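Putative iron-regulated protein A (Parabacteroides distasonis ATCC 8503, PDB 4ECG) is an imelysin-like (M75 family) protein that binds calcium, is probably a lipoprotein and a putative metallopeptidase, with its biological role not established. Local coordinates at residues 49-54 against 82-87. Residues are numbered along the deposited sequence; the frame is centred on the assembly and turned at random.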
loop_
_atom_site.group_PDB
_atom_site.type_symbol
_atom_site.label_atom_id
_atom_site.label_comp_id
_atom_site.label_asym_id
_atom_site.label_seq_id
_atom_site.Cartn_x
_atom_site.Cartn_y
_atom_site.Cartn_z
ATOM N N LYS A 49 -12.819 5.165 0.499
ATOM C CA LYS A 49 -13.586 6.386 0.779
ATOM C C LYS A 49 -12.786 7.323 1.681
ATOM O O LYS A 49 -12.810 8.522 1.514
ATOM C CB LYS A 49 -14.949 6.007 1.413
ATOM C CG LYS A 49 -15.768 7.100 2.102
ATOM C CD LYS A 49 -16.539 8.001 1.138
ATOM C CE LYS A 49 -17.588 8.887 1.853
ATOM N NZ LYS A 49 -18.733 8.124 2.473
ATOM N N ASP A 50 -12.104 6.763 2.658
ATOM C CA ASP A 50 -11.302 7.545 3.599
ATOM C C ASP A 50 -10.149 8.118 2.790
ATOM O O ASP A 50 -9.767 9.270 2.981
ATOM C CB ASP A 50 -10.780 6.639 4.732
ATOM C CG ASP A 50 -9.866 7.355 5.768
ATOM O OD1 ASP A 50 -10.171 8.499 6.202
ATOM O OD2 ASP A 50 -8.847 6.719 6.195
HETATM N N MSE A 51 -9.581 7.308 1.899
HETATM C CA MSE A 51 -8.550 7.814 0.986
HETATM C C MSE A 51 -9.076 9.021 0.136
HETATM O O MSE A 51 -8.388 10.033 0.033
HETATM C CB MSE A 51 -8.027 6.715 0.075
HETATM C CG MSE A 51 -6.662 7.074 -0.572
HETATM SE SE MSE A 51 -6.106 5.689 -1.768
HETATM C CE MSE A 51 -4.690 6.782 -2.598
ATOM N N LEU A 52 -10.278 8.936 -0.444
ATOM C CA LEU A 52 -10.744 10.024 -1.301
ATOM C C LEU A 52 -10.893 11.280 -0.442
ATOM O O LEU A 52 -10.439 12.355 -0.846
ATOM C CB LEU A 52 -12.034 9.698 -2.072
ATOM C CG LEU A 52 -12.633 10.800 -2.968
ATOM C CD1 LEU A 52 -11.634 11.308 -4.006
ATOM C CD2 LEU A 52 -13.935 10.346 -3.630
ATOM N N THR A 53 -11.461 11.130 0.758
ATOM C CA THR A 53 -11.685 12.274 1.646
ATOM C C THR A 53 -10.317 12.885 1.960
ATOM O O THR A 53 -10.135 14.081 1.806
ATOM C CB THR A 53 -12.469 11.900 2.934
ATOM O OG1 THR A 53 -13.780 11.401 2.598
ATOM C CG2 THR A 53 -12.603 13.103 3.868
ATOM N N LYS A 54 -9.338 12.062 2.334
ATOM C CA LYS A 54 -8.043 12.579 2.747
ATOM C C LYS A 54 -7.261 13.140 1.549
ATOM O O LYS A 54 -6.470 14.083 1.719
ATOM C CB LYS A 54 -7.188 11.526 3.475
ATOM C CG LYS A 54 -7.818 10.781 4.651
ATOM C CD LYS A 54 -7.565 11.446 5.970
ATOM C CE LYS A 54 -8.287 10.773 7.148
ATOM N NZ LYS A 54 -7.577 9.536 7.533
ATOM N N ARG A 82 1.105 12.759 4.471
ATOM C CA ARG A 82 1.184 11.584 5.380
ATOM C C ARG A 82 -0.169 10.941 5.708
ATOM O O ARG A 82 -0.283 9.718 5.797
ATOM C CB ARG A 82 1.860 11.931 6.704
ATOM C CG ARG A 82 3.317 12.358 6.594
ATOM C CD ARG A 82 3.899 12.513 7.994
ATOM N NE ARG A 82 5.171 13.265 8.035
ATOM C CZ ARG A 82 6.388 12.773 7.757
ATOM N NH1 ARG A 82 6.542 11.527 7.344
ATOM N NH2 ARG A 82 7.471 13.529 7.893
ATOM N N ALA A 83 -1.168 11.772 5.940
ATOM C CA ALA A 83 -2.492 11.307 6.348
ATOM C C ALA A 83 -3.221 10.580 5.189
ATOM O O ALA A 83 -3.862 9.589 5.418
ATOM C CB ALA A 83 -3.326 12.460 6.902
ATOM N N VAL A 84 -3.104 11.058 3.947
ATOM C CA VAL A 84 -3.700 10.334 2.809
ATOM C C VAL A 84 -2.945 9.044 2.548
ATOM O O VAL A 84 -3.502 8.062 2.049
ATOM C CB VAL A 84 -3.878 11.197 1.503
ATOM C CG1 VAL A 84 -2.583 11.512 0.781
ATOM C CG2 VAL A 84 -4.802 10.482 0.571
ATOM N N ARG A 85 -1.670 9.031 2.905
ATOM C CA ARG A 85 -0.884 7.853 2.704
ATOM C C ARG A 85 -1.241 6.678 3.631
ATOM O O ARG A 85 -0.949 5.551 3.295
ATOM C CB ARG A 85 0.602 8.189 2.826
ATOM C CG ARG A 85 1.464 7.061 2.286
ATOM C CD ARG A 85 2.827 7.504 1.864
ATOM N NE ARG A 85 3.595 6.366 1.377
ATOM C CZ ARG A 85 3.626 5.944 0.119
ATOM N NH1 ARG A 85 2.964 6.546 -0.839
ATOM N NH2 ARG A 85 4.353 4.901 -0.176
ATOM N N VAL A 86 -1.842 6.957 4.792
ATOM C CA VAL A 86 -2.240 5.890 5.733
ATOM C C VAL A 86 -3.206 4.958 5.018
ATOM O O VAL A 86 -2.895 3.786 4.852
ATOM C CB VAL A 86 -2.722 6.405 7.097
ATOM C CG1 VAL A 86 -3.252 5.256 7.985
ATOM C CG2 VAL A 86 -1.587 7.174 7.821
ATOM N N PRO A 87 -4.316 5.479 4.496
ATOM C CA PRO A 87 -5.288 4.535 3.922
ATOM C C PRO A 87 -4.825 3.893 2.638
ATOM O O PRO A 87 -5.190 2.761 2.350
ATOM C CB PRO A 87 -6.560 5.378 3.714
ATOM C CG PRO A 87 -6.097 6.767 3.749
ATOM C CD PRO A 87 -4.894 6.799 4.672
HETATM O O HOH W 1 -4.902 9.174 7.980
#
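Pro87, Val84 and Lys54 bury the most surface here, where two nearly antiparallel helical segments (166°) come within 8.4 Å of one another, axis to axis. Pro87 directs its ring at helix 29-68: CG lies 3.8 Å from Met51 CA, and CB is 4.1 Å from Met51 CB, so the puckered pyrrolidine ring rests on the backbone as much as on side chains. The helix is kinked at this proline, whose nitrogen has no hydrogen to give to the preceding turn. One turn earlier, Val84 has CG2 anti to its own backbone N (chi1 72° for CG1), and this methyl lies against the carbonyl oxygen of Met51, CG2 3.7 Å from Met51 O, while also touching Met51 CG. The selenomethionine chain runs on, extended, past the valine at a slant.

Lys54 plays two parts. Its CB packs 3.7 Å from Val84 CA; the chain then bends at chi2 (-92°), and CD passes loosely alongside Ala83 O. The ammonium meets Asp50 in a salt bridge, NZ to OD1 3.1 Å, and a water that takes a hydrogen bond from NZ donates another to Ala83 O, 2.8 Å away. This water links the two segments, which share no direct hydrogen bond. Asp50 OD2 lies 3.6 Å from Pro87 CB and pairs with Arg303, whose side chain also touches Pro87.

Val84 also touches Phe148, while Arg85, pointing away from helix 29-68, makes a salt bridge to Asp109, a calcium ligand. The arrangement is that of an antiparallel helical hairpin, helices 29-68 and 71-89, within the largely helical imelysin fold.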